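Local coordinates for protein alcohol dehydrogenase IV (Corynebacterium glutamicum, PDB 3IV7) that probably reduces maleylacetate or acts as an alcohol dehydrogenase with an NAD cofactor, as a member of the iron-containing alcohol dehydrogenase family, at residues L13-M18 with V147-V152; A44-M49 with W64-V69; E126-W131 with S232-G237. All blocks are in the same frame, centred on the assembly; numbering follows the deposited sequence.

Contact 1 (L13-M18 with V147-V152); sequences LPQKVM and VLPETV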
ATOM      1  N   LEU A  13      -4.168  -5.524  -2.121  1.00 26.20           N
ATOM      2  CA  LEU A  13      -3.933  -6.899  -2.530  1.00 27.45           C
ATOM      3  C   LEU A  13      -2.756  -7.498  -1.792  1.00 28.81           C
ATOM      4  O   LEU A  13      -1.755  -6.821  -1.587  1.00 29.24           O
ATOM      5  CB  LEU A  13      -3.652  -6.957  -4.033  1.00 24.48           C
ATOM      6  CG  LEU A  13      -4.759  -6.414  -4.930  1.00 29.29           C
ATOM      7  CD1 LEU A  13      -4.384  -6.607  -6.374  1.00 29.97           C
ATOM      8  CD2 LEU A  13      -6.147  -7.057  -4.611  1.00 24.91           C
ATOM      9  N   PRO A  14      -2.847  -8.801  -1.449  1.00 27.07           N
ATOM     10  CA  PRO A  14      -1.752  -9.430  -0.686  1.00 27.78           C
ATOM     11  C   PRO A  14      -0.534  -9.709  -1.563  1.00 26.20           C
ATOM     12  O   PRO A  14      -0.666 -10.245  -2.644  1.00 30.39           O
ATOM     13  CB  PRO A  14      -2.367 -10.734  -0.182  1.00 25.37           C
ATOM     14  CG  PRO A  14      -3.487 -11.054  -1.197  1.00 27.85           C
ATOM     15  CD  PRO A  14      -3.972  -9.730  -1.719  1.00 27.05           C
ATOM     16  N   GLN A  15       0.630  -9.290  -1.114  1.00 27.48           N
ATOM     17  CA  GLN A  15       1.846  -9.553  -1.838  1.00 27.30           C
ATOM     18  C   GLN A  15       3.081  -9.348  -0.989  1.00 27.75           C
ATOM     19  O   GLN A  15       3.129  -8.471  -0.139  1.00 30.21           O
ATOM     20  CB  GLN A  15       1.933  -8.656  -3.079  1.00 27.56           C
ATOM     21  CG  GLN A  15       2.792  -9.245  -4.185  1.00 33.97           C
ATOM     22  CD  GLN A  15       2.617  -8.513  -5.508  1.00 33.62           C
ATOM     23  OE1 GLN A  15       2.607  -7.278  -5.551  1.00 25.94           O
ATOM     24  NE2 GLN A  15       2.483  -9.273  -6.596  1.00 24.02           N
ATOM     25  N   LYS A  16       4.076 -10.196  -1.215  1.00 28.99           N
ATOM     26  CA  LYS A  16       5.394 -10.014  -0.653  1.00 28.75           C
ATOM     27  C   LYS A  16       6.318  -9.548  -1.772  1.00 27.48           C
ATOM     28  O   LYS A  16       6.270 -10.074  -2.900  1.00 31.08           O
ATOM     29  CB  LYS A  16       5.927 -11.310  -0.056  1.00 27.99           C
ATOM     30  CG  LYS A  16       7.373 -11.229   0.438  1.00 32.45           C
ATOM     31  CD  LYS A  16       7.914 -12.628   0.919  1.00 33.42           C
ATOM     32  CE  LYS A  16       7.361 -13.030   2.280  1.00 45.26           C
ATOM     33  NZ  LYS A  16       7.790 -12.063   3.381  1.00 54.19           N
ATOM     34  N   VAL A  17       7.161  -8.585  -1.456  1.00 28.86           N
ATOM     35  CA  VAL A  17       8.137  -8.065  -2.374  1.00 28.64           C
ATOM     36  C   VAL A  17       9.479  -8.145  -1.734  1.00 28.60           C
ATOM     37  O   VAL A  17       9.672  -7.661  -0.596  1.00 30.83           O
ATOM     38  CB  VAL A  17       7.840  -6.587  -2.684  1.00 35.67           C
ATOM     39  CG1 VAL A  17       8.812  -6.051  -3.763  1.00 32.78           C
ATOM     40  CG2 VAL A  17       6.416  -6.442  -3.115  1.00 38.41           C
HETATM   41  N   MSE A  18      10.404  -8.832  -2.385  1.00 27.02           N
HETATM   42  CA  MSE A  18      11.771  -8.926  -1.886  1.00 26.40           C
HETATM   43  C   MSE A  18      12.655  -8.197  -2.889  1.00 29.44           C
HETATM   44  O   MSE A  18      12.566  -8.443  -4.094  1.00 30.64           O
HETATM   45  CB  MSE A  18      12.184 -10.373  -1.758  1.00 24.72           C
HETATM   46  CG  MSE A  18      11.228 -11.203  -0.907  1.00 32.13           C
HETATM   47 SE   MSE A  18      11.486 -13.136  -1.131  0.75 33.41          SE
HETATM   48  CE  MSE A  18      12.671 -13.445   0.306  1.00 37.94           C
ATOM     49  N   VAL A 147      -4.317 -14.702 -10.295  1.00 28.37           N
ATOM     50  CA  VAL A 147      -3.198 -14.429 -11.164  1.00 28.41           C
ATOM     51  C   VAL A 147      -2.175 -13.464 -10.581  1.00 29.27           C
ATOM     52  O   VAL A 147      -1.105 -13.324 -11.126  1.00 29.38           O
ATOM     53  CB  VAL A 147      -3.614 -14.007 -12.575  1.00 29.20           C
ATOM     54  CG1 VAL A 147      -4.691 -14.931 -13.070  1.00 28.54           C
ATOM     55  CG2 VAL A 147      -4.059 -12.535 -12.630  1.00 20.46           C
ATOM     56  N   LEU A 148      -2.490 -12.824  -9.466  1.00 27.88           N
ATOM     57  CA  LEU A 148      -1.540 -11.931  -8.818  1.00 26.84           C
ATOM     58  C   LEU A 148      -0.399 -12.773  -8.222  1.00 25.52           C
ATOM     59  O   LEU A 148      -0.650 -13.644  -7.421  1.00 27.70           O
ATOM     60  CB  LEU A 148      -2.219 -11.143  -7.679  1.00 29.31           C
ATOM     61  CG  LEU A 148      -1.311 -10.204  -6.876  1.00 30.21           C
ATOM     62  CD1 LEU A 148      -0.843  -9.031  -7.761  1.00 24.76           C
ATOM     63  CD2 LEU A 148      -2.061  -9.701  -5.587  1.00 31.11           C
ATOM     64  N   PRO A 149       0.860 -12.503  -8.619  1.00 25.34           N
ATOM     65  CA  PRO A 149       1.904 -13.316  -7.993  1.00 27.08           C
ATOM     66  C   PRO A 149       1.938 -13.085  -6.485  1.00 27.18           C
ATOM     67  O   PRO A 149       1.778 -11.948  -6.020  1.00 31.07           O
ATOM     68  CB  PRO A 149       3.184 -12.812  -8.656  1.00 27.78           C
ATOM     69  CG  PRO A 149       2.739 -12.342 -10.020  1.00 26.95           C
ATOM     70  CD  PRO A 149       1.322 -11.854  -9.863  1.00 24.86           C
ATOM     71  N   GLU A 150       2.093 -14.141  -5.736  1.00 25.56           N
ATOM     72  CA  GLU A 150       2.143 -14.033  -4.291  1.00 26.75           C
ATOM     73  C   GLU A 150       3.423 -13.379  -3.816  1.00 26.86           C
ATOM     74  O   GLU A 150       3.443 -12.736  -2.780  1.00 24.30           O
ATOM     75  CB  GLU A 150       2.016 -15.386  -3.656  1.00 27.19           C
ATOM     76  CG  GLU A 150       0.670 -15.945  -3.750  1.00 27.34           C
ATOM     77  CD  GLU A 150       0.514 -17.231  -2.975  1.00 26.05           C
ATOM     78  OE1 GLU A 150       1.474 -17.658  -2.293  1.00 27.33           O
ATOM     79  OE2 GLU A 150      -0.565 -17.821  -3.077  1.00 33.56           O
ATOM     80  N   THR A 151       4.494 -13.591  -4.549  1.00 27.35           N
ATOM     81  CA  THR A 151       5.764 -12.983  -4.223  1.00 27.18           C
ATOM     82  C   THR A 151       6.428 -12.400  -5.453  1.00 27.89           C
ATOM     83  O   THR A 151       6.402 -13.007  -6.557  1.00 25.19           O
ATOM     84  CB  THR A 151       6.700 -14.010  -3.603  1.00 29.09           C
ATOM     85  OG1 THR A 151       6.087 -14.561  -2.431  1.00 26.25           O
ATOM     86  CG2 THR A 151       8.055 -13.379  -3.261  1.00 22.76           C
ATOM     87  N   VAL A 152       7.066 -11.244  -5.270  1.00 24.55           N
ATOM     88  CA  VAL A 152       7.838 -10.637  -6.324  1.00 26.74           C
ATOM     89  C   VAL A 152       9.265 -10.455  -5.857  1.00 27.14           C
ATOM     90  O   VAL A 152       9.508  -9.889  -4.793  1.00 28.17           O
ATOM     91  CB  VAL A 152       7.250  -9.263  -6.749  1.00 25.42           C
ATOM     92  CG1 VAL A 152       8.062  -8.670  -7.934  1.00 30.44           C
ATOM     93  CG2 VAL A 152       5.773  -9.415  -7.111  1.00 25.03           C
TER

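Contact 2 (A44-M49 with W64-V69); sequences AGEREM and WHDEVV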
ATOM      1  N   ALA A  44      10.495 -19.193 -18.509  1.00 25.97           N
ATOM      2  CA  ALA A  44      11.342 -18.129 -19.048  1.00 29.57           C
ATOM      3  C   ALA A  44      11.509 -18.344 -20.566  1.00 27.73           C
ATOM      4  O   ALA A  44      11.626 -19.458 -21.009  1.00 31.21           O
ATOM      5  CB  ALA A  44      12.741 -18.147 -18.350  1.00 25.85           C
ATOM      6  N   GLY A  45      11.474 -17.271 -21.339  1.00 28.35           N
ATOM      7  CA  GLY A  45      11.713 -17.373 -22.771  1.00 31.64           C
ATOM      8  C   GLY A  45      13.159 -17.771 -23.025  1.00 33.67           C
ATOM      9  O   GLY A  45      14.036 -17.566 -22.159  1.00 28.78           O
ATOM     10  N   GLU A  46      13.403 -18.357 -24.196  1.00 36.52           N
ATOM     11  CA  GLU A  46      14.747 -18.842 -24.594  1.00 36.45           C
ATOM     12  C   GLU A  46      15.837 -17.822 -24.322  1.00 36.66           C
ATOM     13  O   GLU A  46      16.893 -18.167 -23.842  1.00 37.52           O
ATOM     14  CB  GLU A  46      14.749 -19.199 -26.080  1.00 39.03           C
ATOM     15  CG  GLU A  46      13.892 -20.427 -26.433  1.00 47.86           C
ATOM     16  CD  GLU A  46      13.553 -20.516 -27.942  1.00 60.23           C
ATOM     17  OE1 GLU A  46      14.266 -19.882 -28.758  1.00 49.51           O
ATOM     18  OE2 GLU A  46      12.571 -21.224 -28.297  1.00 63.18           O
ATOM     19  N   ARG A  47      15.549 -16.553 -24.587  1.00 35.71           N
ATOM     20  CA  ARG A  47      16.511 -15.502 -24.391  1.00 39.26           C
ATOM     21  C   ARG A  47      16.755 -15.168 -22.910  1.00 39.65           C
ATOM     22  O   ARG A  47      17.657 -14.403 -22.608  1.00 40.09           O
ATOM     23  CB  ARG A  47      16.066 -14.225 -25.115  1.00 42.45           C
ATOM     24  CG  ARG A  47      16.016 -14.341 -26.631  1.00 47.52           C
ATOM     25  CD  ARG A  47      15.346 -13.105 -27.239  1.00 52.29           C
ATOM     26  N   GLU A  48      15.907 -15.665 -22.002  1.00 35.53           N
ATOM     27  CA  GLU A  48      16.122 -15.440 -20.576  1.00 32.49           C
ATOM     28  C   GLU A  48      16.479 -16.703 -19.837  1.00 29.57           C
ATOM     29  O   GLU A  48      16.683 -16.670 -18.631  1.00 28.44           O
ATOM     30  CB  GLU A  48      14.885 -14.826 -19.914  1.00 35.70           C
ATOM     31  CG  GLU A  48      14.791 -13.307 -20.040  1.00 42.64           C
ATOM     32  CD  GLU A  48      14.126 -12.883 -21.320  1.00 48.37           C
ATOM     33  OE1 GLU A  48      12.923 -13.215 -21.504  1.00 39.74           O
ATOM     34  OE2 GLU A  48      14.790 -12.190 -22.119  1.00 54.15           O
HETATM   35  N   MSE A  49      16.513 -17.830 -20.532  1.00 28.98           N
HETATM   36  CA  MSE A  49      16.744 -19.095 -19.860  1.00 31.04           C
HETATM   37  C   MSE A  49      18.099 -19.218 -19.173  1.00 31.46           C
HETATM   38  O   MSE A  49      18.192 -19.816 -18.111  1.00 29.41           O
HETATM   39  CB  MSE A  49      16.546 -20.271 -20.811  1.00 31.67           C
HETATM   40  CG  MSE A  49      15.191 -20.899 -20.675  1.00 35.87           C
HETATM   41 SE   MSE A  49      14.850 -21.621 -18.877  0.75 28.97          SE
HETATM   42  CE  MSE A  49      12.985 -22.271 -19.290  1.00 28.04           C
ATOM     43  N   TRP A  64      11.590 -26.861 -16.598  1.00 25.83           N
ATOM     44  CA  TRP A  64      11.991 -25.598 -17.226  1.00 26.93           C
ATOM     45  C   TRP A  64      11.135 -25.439 -18.485  1.00 28.18           C
ATOM     46  O   TRP A  64      11.172 -26.293 -19.363  1.00 30.12           O
ATOM     47  CB  TRP A  64      13.453 -25.628 -17.637  1.00 27.13           C
ATOM     48  CG  TRP A  64      14.390 -25.953 -16.534  1.00 27.29           C
ATOM     49  CD1 TRP A  64      14.822 -27.181 -16.178  1.00 26.46           C
ATOM     50  CD2 TRP A  64      15.067 -25.024 -15.698  1.00 26.19           C
ATOM     51  NE1 TRP A  64      15.698 -27.087 -15.130  1.00 33.55           N
ATOM     52  CE2 TRP A  64      15.884 -25.767 -14.830  1.00 29.60           C
ATOM     53  CE3 TRP A  64      15.033 -23.631 -15.568  1.00 27.49           C
ATOM     54  CZ2 TRP A  64      16.662 -25.174 -13.851  1.00 31.04           C
ATOM     55  CZ3 TRP A  64      15.830 -23.038 -14.625  1.00 30.67           C
ATOM     56  CH2 TRP A  64      16.631 -23.813 -13.761  1.00 26.21           C
ATOM     57  N   HIS A  65      10.357 -24.372 -18.557  1.00 23.87           N
ATOM     58  CA  HIS A  65       9.419 -24.201 -19.640  1.00 26.47           C
ATOM     59  C   HIS A  65       9.743 -22.928 -20.368  1.00 27.82           C
ATOM     60  O   HIS A  65       9.717 -21.847 -19.767  1.00 27.56           O
ATOM     61  CB  HIS A  65       7.993 -24.165 -19.077  1.00 26.40           C
ATOM     62  CG  HIS A  65       6.928 -24.108 -20.121  1.00 31.00           C
ATOM     63  ND1 HIS A  65       6.442 -25.235 -20.753  1.00 28.72           N
ATOM     64  CD2 HIS A  65       6.242 -23.057 -20.640  1.00 22.57           C
ATOM     65  CE1 HIS A  65       5.511 -24.880 -21.623  1.00 29.11           C
ATOM     66  NE2 HIS A  65       5.371 -23.566 -21.575  1.00 28.68           N
ATOM     67  N   ASP A  66      10.078 -23.036 -21.666  1.00 27.40           N
ATOM     68  CA  ASP A  66      10.467 -21.867 -22.430  1.00 27.90           C
ATOM     69  C   ASP A  66       9.512 -21.378 -23.509  1.00 29.54           C
ATOM     70  O   ASP A  66       9.811 -20.363 -24.177  1.00 31.01           O
ATOM     71  CB  ASP A  66      11.897 -21.985 -22.964  1.00 26.61           C
ATOM     72  CG  ASP A  66      12.066 -23.079 -24.033  1.00 34.48           C
ATOM     73  OD1 ASP A  66      11.071 -23.663 -24.520  1.00 36.24           O
ATOM     74  OD2 ASP A  66      13.231 -23.349 -24.373  1.00 45.94           O
ATOM     75  N   GLU A  67       8.322 -21.982 -23.623  1.00 29.83           N
ATOM     76  CA  GLU A  67       7.369 -21.506 -24.635  1.00 29.90           C
ATOM     77  C   GLU A  67       6.619 -20.274 -24.166  1.00 32.01           C
ATOM     78  O   GLU A  67       5.512 -20.358 -23.698  1.00 38.66           O
ATOM     79  CB  GLU A  67       6.387 -22.596 -25.103  1.00 28.23           C
ATOM     80  CG  GLU A  67       5.548 -22.083 -26.268  1.00 28.84           C
ATOM     81  CD  GLU A  67       4.507 -23.052 -26.785  1.00 34.26           C
ATOM     82  OE1 GLU A  67       4.122 -24.002 -26.079  1.00 29.50           O
ATOM     83  OE2 GLU A  67       4.022 -22.805 -27.905  1.00 34.22           O
ATOM     84  N   VAL A  68       7.250 -19.123 -24.320  1.00 32.09           N
ATOM     85  CA  VAL A  68       6.683 -17.864 -23.934  1.00 30.67           C
ATOM     86  C   VAL A  68       6.380 -17.147 -25.227  1.00 33.15           C
ATOM     87  O   VAL A  68       7.241 -17.035 -26.080  1.00 31.66           O
ATOM     88  CB  VAL A  68       7.676 -17.057 -23.079  1.00 32.04           C
ATOM     89  CG1 VAL A  68       7.181 -15.617 -22.832  1.00 28.15           C
ATOM     90  CG2 VAL A  68       7.962 -17.799 -21.777  1.00 29.23           C
ATOM     91  N   VAL A  69       5.129 -16.707 -25.391  1.00 34.00           N
ATOM     92  CA  VAL A  69       4.670 -16.103 -26.655  1.00 33.15           C
ATOM     93  C   VAL A  69       3.869 -14.860 -26.338  1.00 31.34           C
ATOM     94  O   VAL A  69       3.011 -14.876 -25.476  1.00 29.56           O
ATOM     95  CB  VAL A  69       3.829 -17.121 -27.464  1.00 33.36           C
ATOM     96  CG1 VAL A  69       3.379 -16.536 -28.839  1.00 33.72           C
ATOM     97  CG2 VAL A  69       4.620 -18.363 -27.681  1.00 33.46           C
TER
HETATM   98  O   HOH W   1      11.166 -18.773 -26.091  1.00 42.72           O

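Contact 3 (E126-W131 with S232-G237); sequences EATNVW and SFASAG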
ATOM      1  N   GLU A 126       3.685  -8.067 -12.747  1.00 30.32           N
ATOM      2  CA  GLU A 126       3.880  -8.840 -11.490  1.00 29.11           C
ATOM      3  C   GLU A 126       3.104  -8.278 -10.290  1.00 29.95           C
ATOM      4  O   GLU A 126       2.919  -8.967  -9.286  1.00 28.56           O
ATOM      5  CB  GLU A 126       5.357  -8.927 -11.135  1.00 27.72           C
ATOM      6  CG  GLU A 126       6.050  -7.565 -10.830  1.00 29.03           C
ATOM      7  CD  GLU A 126       6.498  -6.803 -12.032  1.00 31.41           C
ATOM      8  OE1 GLU A 126       6.145  -7.177 -13.154  1.00 25.31           O
ATOM      9  OE2 GLU A 126       7.208  -5.804 -11.850  1.00 28.87           O
ATOM     10  N   ALA A 127       2.658  -7.039 -10.406  1.00 30.08           N
ATOM     11  CA  ALA A 127       1.921  -6.397  -9.361  1.00 31.92           C
ATOM     12  C   ALA A 127       0.458  -6.192  -9.685  1.00 31.92           C
ATOM     13  O   ALA A 127      -0.194  -5.483  -8.991  1.00 35.36           O
ATOM     14  CB  ALA A 127       2.559  -5.075  -9.011  1.00 34.76           C
ATOM     15  N   THR A 128      -0.066  -6.827 -10.735  1.00 29.99           N
ATOM     16  CA  THR A 128      -1.507  -6.723 -11.023  1.00 27.44           C
ATOM     17  C   THR A 128      -2.174  -8.113 -11.050  1.00 29.51           C
ATOM     18  O   THR A 128      -1.506  -9.178 -11.266  1.00 26.42           O
ATOM     19  CB  THR A 128      -1.800  -6.020 -12.378  1.00 28.42           C
ATOM     20  OG1 THR A 128      -1.649  -6.953 -13.443  1.00 31.36           O
ATOM     21  CG2 THR A 128      -0.863  -4.837 -12.614  1.00 24.25           C
ATOM     22  N   ASN A 129      -3.477  -8.081 -10.888  1.00 27.08           N
ATOM     23  CA  ASN A 129      -4.316  -9.242 -10.937  1.00 30.64           C
ATOM     24  C   ASN A 129      -5.017  -9.307 -12.273  1.00 28.11           C
ATOM     25  O   ASN A 129      -6.093  -9.851 -12.376  1.00 29.05           O
ATOM     26  CB  ASN A 129      -5.339  -9.197  -9.816  1.00 30.67           C
ATOM     27  CG  ASN A 129      -6.142  -7.898  -9.793  1.00 37.29           C
ATOM     28  OD1 ASN A 129      -5.946  -7.005 -10.626  1.00 33.50           O
ATOM     29  ND2 ASN A 129      -6.963  -7.750  -8.771  1.00 32.26           N
ATOM     30  N   VAL A 130      -4.377  -8.733 -13.291  1.00 28.71           N
ATOM     31  CA  VAL A 130      -4.904  -8.682 -14.650  1.00 28.12           C
ATOM     32  C   VAL A 130      -4.227  -9.748 -15.486  1.00 27.96           C
ATOM     33  O   VAL A 130      -2.970  -9.877 -15.480  1.00 27.98           O
ATOM     34  CB  VAL A 130      -4.644  -7.288 -15.299  1.00 31.23           C
ATOM     35  CG1 VAL A 130      -5.045  -7.281 -16.822  1.00 29.68           C
ATOM     36  CG2 VAL A 130      -5.400  -6.194 -14.518  1.00 35.34           C
ATOM     37  N   TRP A 131      -5.046 -10.525 -16.184  1.00 27.34           N
ATOM     38  CA  TRP A 131      -4.575 -11.553 -17.112  1.00 27.14           C
ATOM     39  C   TRP A 131      -4.956 -11.183 -18.526  1.00 26.52           C
ATOM     40  O   TRP A 131      -5.845 -10.396 -18.730  1.00 27.30           O
ATOM     41  CB  TRP A 131      -5.194 -12.918 -16.764  1.00 26.32           C
ATOM     42  CG  TRP A 131      -6.679 -12.953 -16.750  1.00 22.25           C
ATOM     43  CD1 TRP A 131      -7.481 -12.817 -15.661  1.00 26.79           C
ATOM     44  CD2 TRP A 131      -7.545 -13.146 -17.863  1.00 21.91           C
ATOM     45  NE1 TRP A 131      -8.792 -12.916 -16.019  1.00 28.06           N
ATOM     46  CE2 TRP A 131      -8.868 -13.124 -17.367  1.00 26.13           C
ATOM     47  CE3 TRP A 131      -7.341 -13.315 -19.242  1.00 25.54           C
ATOM     48  CZ2 TRP A 131      -9.988 -13.273 -18.197  1.00 24.40           C
ATOM     49  CZ3 TRP A 131      -8.436 -13.502 -20.063  1.00 28.30           C
ATOM     50  CH2 TRP A 131      -9.757 -13.449 -19.544  1.00 27.50           C
ATOM     51  N   SER A 232      -0.602   0.733  -7.914  1.00 28.93           N
ATOM     52  CA  SER A 232      -1.563   1.819  -8.052  1.00 27.49           C
ATOM     53  C   SER A 232      -2.612   1.493  -9.140  1.00 27.92           C
ATOM     54  O   SER A 232      -3.817   1.635  -8.934  1.00 24.92           O
ATOM     55  CB  SER A 232      -0.829   3.106  -8.439  1.00 29.52           C
ATOM     56  OG  SER A 232      -1.763   4.163  -8.625  1.00 38.55           O
ATOM     57  N   PHE A 233      -2.114   1.059 -10.285  1.00 26.62           N
ATOM     58  CA  PHE A 233      -2.921   0.721 -11.440  1.00 30.06           C
ATOM     59  C   PHE A 233      -3.855  -0.479 -11.186  1.00 29.17           C
ATOM     60  O   PHE A 233      -4.995  -0.450 -11.571  1.00 28.64           O
ATOM     61  CB  PHE A 233      -1.975   0.444 -12.618  1.00 30.86           C
ATOM     62  CG  PHE A 233      -2.626  -0.179 -13.780  1.00 29.35           C
ATOM     63  CD1 PHE A 233      -3.470   0.542 -14.578  1.00 35.14           C
ATOM     64  CD2 PHE A 233      -2.270  -1.463 -14.179  1.00 31.76           C
ATOM     65  CE1 PHE A 233      -4.049  -0.036 -15.702  1.00 29.85           C
ATOM     66  CE2 PHE A 233      -2.831  -2.022 -15.287  1.00 30.88           C
ATOM     67  CZ  PHE A 233      -3.729  -1.302 -16.045  1.00 27.44           C
ATOM     68  N   ALA A 234      -3.358  -1.492 -10.492  1.00 28.80           N
ATOM     69  CA  ALA A 234      -4.185  -2.653 -10.118  1.00 28.59           C
ATOM     70  C   ALA A 234      -5.406  -2.187  -9.327  1.00 27.78           C
ATOM     71  O   ALA A 234      -6.512  -2.706  -9.497  1.00 28.21           O
ATOM     72  CB  ALA A 234      -3.347  -3.664  -9.297  1.00 24.04           C
ATOM     73  N   SER A 235      -5.216  -1.142  -8.527  1.00 29.18           N
ATOM     74  CA  SER A 235      -6.292  -0.559  -7.757  1.00 27.65           C
ATOM     75  C   SER A 235      -7.151   0.428  -8.561  1.00 28.08           C
ATOM     76  O   SER A 235      -8.375   0.376  -8.498  1.00 28.67           O
ATOM     77  CB  SER A 235      -5.745   0.159  -6.520  1.00 26.16           C
ATOM     78  OG  SER A 235      -6.786   0.893  -5.850  1.00 21.60           O
ATOM     79  N   ALA A 236      -6.513   1.376  -9.261  1.00 25.41           N
ATOM     80  CA  ALA A 236      -7.272   2.485  -9.894  1.00 28.16           C
ATOM     81  C   ALA A 236      -8.037   2.053 -11.167  1.00 28.68           C
ATOM     82  O   ALA A 236      -8.991   2.700 -11.565  1.00 27.04           O
ATOM     83  CB  ALA A 236      -6.367   3.652 -10.195  1.00 25.85           C
ATOM     84  N   GLY A 237      -7.621   0.951 -11.759  1.00 30.40           N
ATOM     85  CA  GLY A 237      -8.215   0.467 -12.984  1.00 31.51           C
ATOM     86  C   GLY A 237      -7.686   1.217 -14.199  1.00 32.89           C
ATOM     87  O   GLY A 237      -7.017   2.256 -14.067  1.00 29.13           O
TER
HETATM   88  O   HOH W   2      -7.026  -4.526 -11.394  1.00 35.97           O

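Contact 1 (L13-M18 with V147-V152)
Lys16 and Met18 are tied to Glu150 and Val152 by three backbone hydrogen bonds. Lys16 N gives to Glu150 O at 3.0 Å, and Lys16 O receives Val152 N at 2.8 Å. Met18 N then gives to Val152 O, also at 2.8 Å. Lys16 thus bonds to the residues before and after its bridge partner Thr151, the normal parallel pattern. A CA-H...O contact of 3.2 Å joins Thr151 CA to Lys16 O. These are neighbouring strands, 7-20 and 151-154, of the parallel sheet of a Rossmann-like domain. Within this chain strand 7-20 is one of the two outermost strands, but a strand of the second subunit pairs antiparallel with Gln15 to Met18 and continues the sheet.

The polar side-chain contact is made by Gln15. Its CG is anti to the backbone N (chi1 -154°), which sets it 3.4 Å from Pro149 O. The chain beyond is extended and carries NE2 to its bond with Pro149 O, 2.8 Å long with an N-H...O angle of 154°. NE2 also gives to Glu126 O, and OE1 bonds Tyr227 OH. Partners at both ends fix the rotation of this buried amide.

Leu148 CD2 makes apolar contact with Leu13 CB at 3.5 Å. Leu148 also packs against the Pro14 carbonyl and the Gln15 amide. The selenium of selenomethionine Met18 rests 4.0 Å from Thr151 CG2. Thr151 OG1 itself bonds Glu31 and Arg35.

Contact 2 (A44-M49 with W64-V69)
Met49, a selenomethionine, lays its methyl on the backbone of His65, with CE 3.3 Å from His65 O. The contact lies in a beta-alpha-beta unit: strand 40-43, helix 49-55 and strand 63-65, the two strands being parallel neighbours at one margin of the Rossmann-like sheet. Met49 is the first residue of the helix. The contact joins the loop after the first strand to the end of the second.

The Met49 chain turns at chi2 (-61°) to place the selenium, and CE then continues anti to CB. CE also meets Trp64 CB. The selenium makes a Met-aromatic contact with Trp64, 5.1 Å from the centroid of the six-membered ring. It lies oblique to that ring, 65° from the normal. The Trp64 ring also stacks with His53.

One direct backbone hydrogen bond joins the segments, from Ala44 N to His65 O at 3.0 Å. Just beyond it, Asp66 CA makes a CA-H...O contact of 3.0 Å with Ala44 O. Val68 points toward the loop and sets CG2 against Gly45 N at 3.6 Å.

Glu46 and Asp66 cross obliquely at the solvent side. Glu46 CG touches Asp66 OD2, and the two carboxylates are turned 59° apart. Glu46 OE2 and Asp66 OD2, 4.5 Å apart, probably repel mildly. A water near Glu46 accepts from Glu46 N at 3.0 Å and donates to Asp66 O at 2.8 Å.

Contact 3 (E126-W131 with S232-G237)
Phe233 meets Thr128 at the ring edge. Thr128 CG2 lies near the ring plane, 4.0 Å from Phe233 CD2. The rings of His177 and His242 stack with Phe233, so other parts of the helical region supply its aromatic partners. The contact is a junction between the two halves of the iron-containing alcohol dehydrogenase fold. Residues 126-131, from the N-terminal family region, run from a loop into the first residues of strand 130-135, which pairs antiparallel with 138-143. Residues 232-236 are the last turn of helix 216-236 in the C-terminal, helical region, and Gly237 leaves it with positive phi.

Ala234 takes the largest share of the contact. Its CB points at the loop and lies 3.7 Å from Ala127 O. It is 4.0 Å from Thr128 CA and 4.2 Å from Thr128 CB. The small methyl lets the backbones come close, with Thr128 CA and Ala234 CA 5.0 Å apart.

Thr128 also shapes its own loop. Its OG1 sits between the backbone N and the carbonyl carbon (chi1 81°). Its stronger partner is Lys105 NZ; Val130 N also gives to it, at 3.3 Å and an N-H...O angle of 158°, in an ST turn. With OG1 held in this way, CG2 is left on the Phe233 side.

The polar link between the segments runs through a water. It donates to Asn129 OD1 at 2.8 Å and to Ala234 O at 2.7 Å.

How the contacts relate
Contact 1 is mostly buried, while contacts 2 and 3 are only partly so. Contacts 1 and 2 belong to the same parallel sheet, at its two outer strands within the chain, and their centres are about 21 Å apart. Contact 1 relies on regular strand pairing; contact 2, where the strands give way to loops, keeps one direct backbone bond and a water. Contact 3 lies nearest the middle of the chain and joins loop to helix by the Ala234 methyl, the Thr128 methyl at the Phe233 edge, and a water. The Gln15 amide bridges contacts 1 and 3 by bonding Glu126 O, and Leu148 CD1 packs on Thr128 O. Contact 2 touches neither of the others.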